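Local coordinates for 2-hydroxyhepta-2,4-diene-1,7-dioate isomerase (Corynebacterium glutamicum, PDB 4DBF), which is a magnesium-binding enzyme of the fumarylacetoacetate hydrolase family, described as an oxaloacetate decarboxylase and probably acting as a lyase or isomerase, at residues T115-P120 against G190-W195; E138-I143 against T163-V168; A212-D217 against D269-E274. All blocks are in the same frame, centred on the assembly; numbering follows the deposited sequence.

Interaction 1: residues T115-P120 against G190-W195; sequences TAVTGP and GPIGPW
Val117 and Thr118 pair in parallel with Gly190 and Pro191, a short two-residue strand laid along the start of strand 190-197, buried near the centre of the chain within the part of the sequence assigned to the FAA hydrolase family. Three backbone hydrogen bonds make the ladder. Gly190 N donates to Ala116 O at 2.9 Å, Thr118 N reaches Gly190 O over 3.3 Å, the longest of the three, and Ile192 N closes on Thr118 O at 2.9 Å. Two CA-H...O contacts, from Val117 CA to Gly190 O and from Pro191 CA to Thr118 O, fill in between them.

Each face of the pair carries its own packing. On one, Val117 and Ile192 meet through methyl groups: Ile192 CD1 lies 3.9 Å from Val117 CG1 and almost as near CG2, delivered there by a CG1 branch that stands anti to the carbonyl carbon (chi1 -57°). On the other, the methyl of Thr118 rests on the ring of Pro191, with CG2 3.9 Å from CG. Past the ladder the Pro120 ring takes over, its CD 3.5 Å from Ile192 O and its CG against Pro194 CA, where a cis peptide bond precedes Pro194 and the chain changes direction. At Gly193 the backbone takes angles that leave no room for a beta carbon beside the preceding carbonyl, and Pro120 CG also lies on that side. Strand 159-170 flanks strand 190-197 through Asn166 and Ile164.

The hydrogen bonds across the contact are all between backbone atoms. Ile192 O, buried here, has no hydrogen-bond partner in the model; Pro120, which has no N-H to give, packs against it where the ladder ends.

Interaction 2: residues E138-I143 against T163-V168; sequences ELAVVI and TIINDV. With MG (magnesium ion), chain C.
The carboxylates of Glu138 and Asp167 converge on one magnesium ion, which lies close to the plane of each; the planes are 69° apart. Glu138 OE2 binds the metal at 2.1 Å and Asp167 OD2 at 2.2 Å, and the ion holds these two acidic oxygens only 3.2 Å apart. The remaining oxygen of Glu138, OE1, accepts a hydrogen bond from a metal-bound water, which ties down the rotation of the carboxylate. Glu138 is extended beyond CG, and Asp167 CG stands anti to its backbone N (chi1 177°), which points the carboxylate toward the ion from just beyond residues 163-166. Glu136 gives a third protein oxygen and three waters complete six ligands. Around the site, Lys112 forms a salt bridge with Asp167 OD1 and Lys184 hydrogen-bonds to OD2.

Behind the metal the two strands run antiparallel with a strong twist, their short axes 123° apart. Glu138 and Ile165 exchange two backbone hydrogen bonds, as do Ala140 and Thr163, through Ala140 N to Thr163 O and Thr163 N to Ala140 O, each 2.9 Å. Small apolar groups fill the face that carries the Glu138 side chain: Ile165 CG2 touches Glu138 CB at 3.7 Å and Ala140 CB at 3.8 Å, while Thr163 CG2 touches both Ala140 CB and Val142 CG2. Thr163 OG1 turns elsewhere, to Trp195 O.

Asp167 sits at the centre of an inverse gamma turn. Two glutamates of an E-x-E pattern on one strand and an aspartate at the end of its neighbour make the acidic magnesium site characteristic of the FAH family.

Interaction 3: residues A212-D217 against D269-E274; sequences ARLTHD and DYIEIE
Ala212 packs closely against Ile273 on the buried face of an antiparallel pair, with Leu214 and Ile271 more loosely apposed on the same face, while Arg213 and Thr215 lie with Tyr270 and Glu272 on the partly exposed side. Ile273 CD1 presses on Ala212 CB at 3.6 Å. Leu214 CD1 touches Asp269 CB at 3.8 Å, and Ile271 CD1 is 4.3 Å from Leu214 CB. Four backbone hydrogen bonds join Arg213 to Glu272 and Thr215 to Tyr270, the shortest from Thr215 N to Tyr270 O at 2.8 Å.

The other side is held by longer polar links. Arg213, extended from CG to NE, crosses to Glu274, where NH1 forms a salt bridge with OE1 at 3.2 Å. It meets that oxygen from above the carboxylate, the two planes being 88° apart. A water at the guanidinium edge also bridges NH1 to Glu272 O and OE1. At the end of the ladder a second water joins Asp217 N to Asp269 OD1, and Asp269 OD2 accepts a hydrogen bond from Val266 N.

Within a five-stranded sheet, strand 219-227 flanks 209-216 and strand 279-287 flanks 270-275, while the isoleucines rest on Asn166 and Ile164 of strand 159-170.

How the interactions relate
Interactions 1 and 2 adjoin, with centres about 9 Å apart: strands 190-197 and 159-170 are neighbours, joined where Asn166 N lies 2.9 Å from Pro191 O. Interaction 2 also meets interaction 3 through side chains, Ile164 CG2 lying 3.5 Å from Ile273 CG2, although their centres are about 17 Å apart. Segment 163-168 thus touches both other contacts. Interactions 1 and 3 do not meet, their nearest atoms being about 6 Å apart. The magnesium belongs to interaction 2; Gly190 and the side chain of Ile273 lie about 10 and 11 Å from it, so neither of the other contacts supplies a ligand.

Interaction 1: residues T115-P120 against G190-W195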
loop_
_atom_site.group_PDB
_atom_site.type_symbol
_atom_site.label_atom_id
_atom_site.label_comp_id
_atom_site.label_asym_id
_atom_site.label_seq_id
_atom_site.Cartn_x
_atom_site.Cartn_y
_atom_site.Cartn_z
ATOM N N THR A 115 -4.268 -5.517 2.995
ATOM C CA THR A 115 -5.536 -6.153 3.125
ATOM C C THR A 115 -5.767 -7.313 2.157
ATOM O O THR A 115 -6.637 -8.075 2.346
ATOM C CB THR A 115 -6.665 -5.125 3.004
ATOM O OG1 THR A 115 -6.386 -4.223 1.961
ATOM C CG2 THR A 115 -6.767 -4.371 4.258
ATOM N N ALA A 116 -4.952 -7.429 1.136
ATOM C CA ALA A 116 -5.043 -8.548 0.219
ATOM C C ALA A 116 -4.410 -9.811 0.782
ATOM O O ALA A 116 -4.711 -10.875 0.398
ATOM C CB ALA A 116 -4.425 -8.204 -1.110
ATOM N N VAL A 117 -3.497 -9.618 1.689
ATOM C CA VAL A 117 -2.705 -10.682 2.250
ATOM C C VAL A 117 -3.562 -11.659 3.034
ATOM O O VAL A 117 -4.391 -11.281 3.776
ATOM C CB VAL A 117 -1.572 -10.137 3.127
ATOM C CG1 VAL A 117 -0.821 -11.276 3.753
ATOM C CG2 VAL A 117 -0.655 -9.265 2.305
ATOM N N THR A 118 -3.333 -12.929 2.794
ATOM C CA THR A 118 -3.873 -14.001 3.601
ATOM C C THR A 118 -2.868 -15.156 3.766
ATOM O O THR A 118 -1.806 -15.128 3.206
ATOM C CB THR A 118 -5.252 -14.486 3.082
ATOM O OG1 THR A 118 -5.895 -15.283 4.056
ATOM C CG2 THR A 118 -5.096 -15.307 1.870
ATOM N N GLY A 119 -3.226 -16.145 4.549
ATOM C CA GLY A 119 -2.299 -17.197 4.851
ATOM C C GLY A 119 -2.556 -18.518 4.184
ATOM O O GLY A 119 -3.491 -18.650 3.462
ATOM N N PRO A 120 -1.731 -19.502 4.478
ATOM C CA PRO A 120 -1.924 -20.846 3.960
ATOM C C PRO A 120 -3.269 -21.419 4.339
ATOM O O PRO A 120 -3.667 -21.256 5.433
ATOM C CB PRO A 120 -0.823 -21.628 4.615
ATOM C CG PRO A 120 0.196 -20.646 4.914
ATOM C CD PRO A 120 -0.481 -19.377 5.203
ATOM N N GLY A 190 -3.864 -12.029 -2.077
ATOM C CA GLY A 190 -2.417 -12.242 -1.884
ATOM C C GLY A 190 -2.090 -13.323 -0.836
ATOM O O GLY A 190 -1.394 -13.028 0.146
ATOM N N PRO A 191 -2.483 -14.562 -1.060
ATOM C CA PRO A 191 -1.861 -15.566 -0.152
ATOM C C PRO A 191 -0.314 -15.574 -0.075
ATOM O O PRO A 191 0.364 -15.411 -1.102
ATOM C CB PRO A 191 -2.339 -16.888 -0.677
ATOM C CG PRO A 191 -3.573 -16.529 -1.557
ATOM C CD PRO A 191 -3.260 -15.195 -2.144
ATOM N N ILE A 192 0.211 -15.681 1.129
ATOM C CA ILE A 192 1.637 -15.758 1.379
ATOM C C ILE A 192 1.994 -16.843 2.406
ATOM O O ILE A 192 1.297 -17.010 3.351
ATOM C CB ILE A 192 2.193 -14.427 1.867
ATOM C CG1 ILE A 192 1.910 -13.334 0.873
ATOM C CG2 ILE A 192 3.667 -14.495 2.039
ATOM C CD1 ILE A 192 2.171 -11.962 1.416
ATOM N N GLY A 193 3.088 -17.544 2.166
ATOM C CA GLY A 193 3.505 -18.634 3.001
ATOM C C GLY A 193 4.289 -19.698 2.295
ATOM O O GLY A 193 4.597 -19.555 1.163
ATOM N N PRO A 194 4.589 -20.781 2.983
ATOM C CA PRO A 194 4.074 -21.063 4.318
ATOM C C PRO A 194 4.907 -20.556 5.477
ATOM O O PRO A 194 4.438 -20.551 6.560
ATOM C CB PRO A 194 4.106 -22.571 4.367
ATOM C CG PRO A 194 5.246 -22.909 3.547
ATOM C CD PRO A 194 5.219 -21.965 2.406
ATOM N N TRP A 195 6.125 -20.162 5.211
ATOM C CA TRP A 195 7.007 -19.609 6.182
ATOM C C TRP A 195 8.116 -18.944 5.453
ATOM O O TRP A 195 8.160 -19.001 4.264
ATOM C CB TRP A 195 7.538 -20.689 7.108
ATOM C CG TRP A 195 7.999 -21.903 6.378
ATOM C CD1 TRP A 195 9.001 -21.994 5.461
ATOM C CD2 TRP A 195 7.443 -23.236 6.451
ATOM N NE1 TRP A 195 9.106 -23.248 4.999
ATOM C CE2 TRP A 195 8.200 -24.033 5.549
ATOM C CE3 TRP A 195 6.444 -23.811 7.148
ATOM C CZ2 TRP A 195 7.955 -25.358 5.385
ATOM C CZ3 TRP A 195 6.194 -25.135 6.972
ATOM C CH2 TRP A 195 6.939 -25.896 6.113
#

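Interaction 2: residues E138-I143 against T163-V168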
loop_
_atom_site.group_PDB
_atom_site.type_symbol
_atom_site.label_atom_id
_atom_site.label_comp_id
_atom_site.label_asym_id
_atom_site.label_seq_id
_atom_site.Cartn_x
_atom_site.Cartn_y
_atom_site.Cartn_z
ATOM N N GLU A 138 4.784 -17.057 -7.289
ATOM C CA GLU A 138 5.958 -16.231 -7.307
ATOM C C GLU A 138 6.845 -16.400 -6.115
ATOM O O GLU A 138 6.406 -16.630 -5.045
ATOM C CB GLU A 138 5.621 -14.741 -7.466
ATOM C CG GLU A 138 4.476 -14.460 -8.386
ATOM C CD GLU A 138 4.305 -13.008 -8.801
ATOM O OE1 GLU A 138 5.094 -12.155 -8.527
ATOM O OE2 GLU A 138 3.336 -12.732 -9.447
ATOM N N LEU A 139 8.117 -16.255 -6.347
ATOM C CA LEU A 139 9.057 -16.120 -5.285
ATOM C C LEU A 139 8.910 -14.750 -4.629
ATOM O O LEU A 139 8.912 -13.763 -5.272
ATOM C CB LEU A 139 10.458 -16.289 -5.809
ATOM C CG LEU A 139 11.516 -16.214 -4.750
ATOM C CD1 LEU A 139 11.441 -17.357 -3.766
ATOM C CD2 LEU A 139 12.870 -16.112 -5.408
ATOM N N ALA A 140 8.771 -14.755 -3.320
ATOM C CA ALA A 140 8.559 -13.555 -2.542
ATOM C C ALA A 140 9.749 -13.291 -1.669
ATOM O O ALA A 140 10.270 -14.166 -1.093
ATOM C CB ALA A 140 7.313 -13.647 -1.690
ATOM N N VAL A 141 10.116 -12.045 -1.597
ATOM C CA VAL A 141 11.197 -11.624 -0.766
ATOM C C VAL A 141 10.646 -10.900 0.457
ATOM O O VAL A 141 9.843 -10.028 0.336
ATOM C CB VAL A 141 12.113 -10.659 -1.496
ATOM C CG1 VAL A 141 13.204 -10.207 -0.595
ATOM C CG2 VAL A 141 12.677 -11.273 -2.745
ATOM N N VAL A 142 11.114 -11.260 1.623
ATOM C CA VAL A 142 10.738 -10.513 2.787
ATOM C C VAL A 142 11.892 -9.649 3.284
ATOM O O VAL A 142 12.947 -10.134 3.566
ATOM C CB VAL A 142 10.222 -11.407 3.911
ATOM C CG1 VAL A 142 9.877 -10.581 5.104
ATOM C CG2 VAL A 142 9.044 -12.211 3.455
ATOM N N ILE A 143 11.627 -8.359 3.351
ATOM C CA ILE A 143 12.570 -7.343 3.742
ATOM C C ILE A 143 12.837 -7.398 5.252
ATOM O O ILE A 143 11.966 -7.577 6.023
ATOM C CB ILE A 143 12.122 -5.928 3.311
ATOM C CG1 ILE A 143 12.096 -5.778 1.803
ATOM C CG2 ILE A 143 13.069 -4.880 3.840
ATOM C CD1 ILE A 143 13.376 -6.160 1.148
ATOM N N THR A 163 9.801 -16.367 0.726
ATOM C CA THR A 163 8.580 -17.125 0.940
ATOM C C THR A 163 7.850 -17.275 -0.381
ATOM O O THR A 163 8.394 -16.930 -1.405
ATOM C CB THR A 163 7.715 -16.471 2.110
ATOM O OG1 THR A 163 6.643 -17.356 2.441
ATOM C CG2 THR A 163 7.187 -15.119 1.698
ATOM N N ILE A 164 6.644 -17.813 -0.387
ATOM C CA ILE A 164 5.913 -17.941 -1.627
ATOM C C ILE A 164 4.772 -16.937 -1.564
ATOM O O ILE A 164 4.183 -16.701 -0.468
ATOM C CB ILE A 164 5.322 -19.371 -1.787
ATOM C CG1 ILE A 164 6.411 -20.461 -1.591
ATOM C CG2 ILE A 164 4.624 -19.464 -3.177
ATOM C CD1 ILE A 164 5.816 -21.904 -1.562
ATOM N N ILE A 165 4.448 -16.338 -2.704
ATOM C CA ILE A 165 3.207 -15.538 -2.829
ATOM C C ILE A 165 2.377 -16.042 -4.020
ATOM O O ILE A 165 2.923 -16.465 -5.025
ATOM C CB ILE A 165 3.502 -14.008 -2.906
ATOM C CG1 ILE A 165 2.167 -13.225 -2.960
ATOM C CG2 ILE A 165 4.419 -13.616 -4.164
ATOM C CD1 ILE A 165 2.306 -11.736 -2.810
ATOM N N ASN A 166 1.052 -16.032 -3.879
ATOM C CA ASN A 166 0.153 -16.328 -4.998
ATOM C C ASN A 166 -0.417 -14.948 -5.387
ATOM O O ASN A 166 -1.225 -14.366 -4.626
ATOM C CB ASN A 166 -0.941 -17.346 -4.541
ATOM C CG ASN A 166 -1.771 -17.820 -5.686
ATOM O OD1 ASN A 166 -1.776 -17.173 -6.752
ATOM N ND2 ASN A 166 -2.497 -18.931 -5.501
ATOM N N ASP A 167 0.031 -14.373 -6.510
ATOM C CA ASP A 167 -0.404 -13.013 -6.894
ATOM C C ASP A 167 -1.713 -13.209 -7.701
ATOM O O ASP A 167 -1.705 -13.229 -8.947
ATOM C CB ASP A 167 0.715 -12.345 -7.722
ATOM C CG ASP A 167 0.353 -10.974 -8.236
ATOM O OD1 ASP A 167 -0.614 -10.335 -7.776
ATOM O OD2 ASP A 167 1.052 -10.488 -9.148
ATOM N N VAL A 168 -2.821 -13.326 -6.986
ATOM C CA VAL A 168 -4.114 -13.696 -7.602
ATOM C C VAL A 168 -4.575 -12.440 -8.326
ATOM O O VAL A 168 -4.400 -11.364 -7.798
ATOM C CB VAL A 168 -5.102 -14.058 -6.496
ATOM C CG1 VAL A 168 -6.474 -14.319 -7.075
ATOM C CG2 VAL A 168 -4.559 -15.339 -5.725
HETATM MG MG MG C . 2.515 -11.168 -10.651
HETATM O O HOH W 1 4.057 -9.951 -9.753
HETATM O O HOH W 2 2.140 -9.594 -11.931
HETATM O O HOH W 3 3.615 -11.997 -12.160
#

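Interaction 3: residues A212-D217 against D269-E274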
loop_
_atom_site.group_PDB
_atom_site.type_symbol
_atom_site.label_atom_id
_atom_site.label_comp_id
_atom_site.label_asym_id
_atom_site.label_seq_id
_atom_site.Cartn_x
_atom_site.Cartn_y
_atom_site.Cartn_z
ATOM N N ALA A 212 2.724 -24.808 -10.034
ATOM C CA ALA A 212 1.408 -24.645 -9.446
ATOM C C ALA A 212 0.465 -25.727 -9.966
ATOM O O ALA A 212 0.422 -26.005 -11.175
ATOM C CB ALA A 212 0.858 -23.278 -9.767
ATOM N N ARG A 213 -0.251 -26.338 -9.045
ATOM C CA ARG A 213 -1.205 -27.379 -9.363
ATOM C C ARG A 213 -2.594 -26.902 -8.981
ATOM O O ARG A 213 -2.828 -26.544 -7.794
ATOM C CB ARG A 213 -0.835 -28.654 -8.603
ATOM C CG ARG A 213 0.513 -29.224 -9.096
ATOM C CD ARG A 213 1.019 -30.378 -8.262
ATOM N NE ARG A 213 2.235 -30.900 -8.879
ATOM C CZ ARG A 213 3.468 -30.478 -8.618
ATOM N NH1 ARG A 213 3.703 -29.509 -7.714
ATOM N NH2 ARG A 213 4.474 -31.033 -9.268
ATOM N N LEU A 214 -3.486 -26.889 -9.977
ATOM C CA LEU A 214 -4.862 -26.508 -9.800
ATOM C C LEU A 214 -5.734 -27.751 -9.755
ATOM O O LEU A 214 -5.731 -28.554 -10.697
ATOM C CB LEU A 214 -5.351 -25.622 -10.949
ATOM C CG LEU A 214 -6.780 -25.049 -10.963
ATOM C CD1 LEU A 214 -7.094 -24.096 -9.790
ATOM C CD2 LEU A 214 -7.074 -24.323 -12.306
ATOM N N THR A 215 -6.492 -27.885 -8.673
ATOM C CA THR A 215 -7.460 -28.946 -8.602
ATOM C C THR A 215 -8.808 -28.341 -9.018
ATOM O O THR A 215 -9.320 -27.442 -8.354
ATOM C CB THR A 215 -7.508 -29.492 -7.155
ATOM O OG1 THR A 215 -6.201 -29.978 -6.784
ATOM C CG2 THR A 215 -8.649 -30.598 -6.956
ATOM N N HIS A 216 -9.388 -28.859 -10.103
ATOM C CA HIS A 216 -10.692 -28.403 -10.603
ATOM C C HIS A 216 -11.505 -29.667 -10.912
ATOM O O HIS A 216 -10.998 -30.596 -11.560
ATOM C CB HIS A 216 -10.539 -27.538 -11.880
ATOM C CG HIS A 216 -11.832 -27.020 -12.425
ATOM N ND1 HIS A 216 -12.278 -27.319 -13.698
ATOM C CD2 HIS A 216 -12.791 -26.243 -11.865
ATOM C CE1 HIS A 216 -13.453 -26.736 -13.901
ATOM N NE2 HIS A 216 -13.788 -26.076 -12.803
ATOM N N ASP A 217 -12.730 -29.703 -10.408
ATOM C CA ASP A 217 -13.617 -30.876 -10.597
ATOM C C ASP A 217 -12.931 -32.134 -10.100
ATOM O O ASP A 217 -12.880 -33.117 -10.813
ATOM C CB ASP A 217 -13.927 -31.037 -12.087
ATOM C CG ASP A 217 -14.928 -30.048 -12.570
ATOM O OD1 ASP A 217 -15.695 -29.547 -11.729
ATOM O OD2 ASP A 217 -14.940 -29.756 -13.789
ATOM N N ASP A 269 -12.358 -24.890 -6.554
ATOM C CA ASP A 269 -11.009 -25.282 -6.929
ATOM C C ASP A 269 -10.119 -25.216 -5.709
ATOM O O ASP A 269 -10.494 -24.673 -4.638
ATOM C CB ASP A 269 -10.409 -24.339 -8.021
ATOM C CG ASP A 269 -11.127 -24.480 -9.357
ATOM O OD1 ASP A 269 -11.991 -25.430 -9.454
ATOM O OD2 ASP A 269 -10.859 -23.679 -10.292
ATOM N N TYR A 270 -8.911 -25.740 -5.899
ATOM C CA TYR A 270 -7.891 -25.608 -4.901
ATOM C C TYR A 270 -6.632 -25.318 -5.685
ATOM O O TYR A 270 -6.404 -25.924 -6.715
ATOM C CB TYR A 270 -7.710 -26.912 -4.113
ATOM C CG TYR A 270 -6.751 -26.792 -2.940
ATOM C CD1 TYR A 270 -7.192 -26.336 -1.683
ATOM C CD2 TYR A 270 -5.415 -27.118 -3.086
ATOM C CE1 TYR A 270 -6.276 -26.211 -0.591
ATOM C CE2 TYR A 270 -4.502 -27.042 -1.984
ATOM C CZ TYR A 270 -4.951 -26.575 -0.764
ATOM O OH TYR A 270 -4.058 -26.513 0.281
ATOM N N ILE A 271 -5.806 -24.405 -5.182
ATOM C CA ILE A 271 -4.565 -24.030 -5.854
ATOM C C ILE A 271 -3.342 -24.192 -4.930
ATOM O O ILE A 271 -3.360 -23.749 -3.797
ATOM C CB ILE A 271 -4.664 -22.548 -6.462
ATOM C CG1 ILE A 271 -3.371 -22.142 -7.181
ATOM C CG2 ILE A 271 -4.963 -21.453 -5.416
ATOM C CD1 ILE A 271 -3.027 -22.935 -8.443
ATOM N N GLU A 272 -2.295 -24.838 -5.412
ATOM C CA GLU A 272 -1.139 -25.055 -4.574
ATOM C C GLU A 272 0.111 -24.647 -5.334
ATOM O O GLU A 272 0.442 -25.247 -6.382
ATOM C CB GLU A 272 -1.048 -26.526 -4.185
ATOM C CG GLU A 272 0.066 -26.894 -3.220
ATOM C CD GLU A 272 0.013 -28.387 -2.908
ATOM O OE1 GLU A 272 0.333 -29.196 -3.793
ATOM O OE2 GLU A 272 -0.360 -28.741 -1.787
ATOM N N ILE A 273 0.845 -23.680 -4.781
ATOM C CA ILE A 273 2.086 -23.304 -5.413
ATOM C C ILE A 273 3.195 -24.091 -4.720
ATOM O O ILE A 273 3.210 -24.172 -3.474
ATOM C CB ILE A 273 2.390 -21.761 -5.237
ATOM C CG1 ILE A 273 1.179 -20.853 -5.635
ATOM C CG2 ILE A 273 3.705 -21.356 -5.946
ATOM C CD1 ILE A 273 0.715 -21.014 -7.035
ATOM N N GLU A 274 4.173 -24.572 -5.476
ATOM C CA GLU A 274 5.299 -25.240 -4.837
ATOM C C GLU A 274 6.617 -24.617 -5.255
ATOM O O GLU A 274 6.858 -24.464 -6.424
ATOM C CB GLU A 274 5.320 -26.747 -5.159
ATOM C CG GLU A 274 6.589 -27.429 -4.763
ATOM C CD GLU A 274 6.589 -28.908 -5.132
ATOM O OE1 GLU A 274 6.565 -29.254 -6.354
ATOM O OE2 GLU A 274 6.670 -29.710 -4.179
HETATM O O HOH W 4 1.840 -27.682 -6.038
HETATM O O HOH W 5 -13.713 -27.551 -8.641
#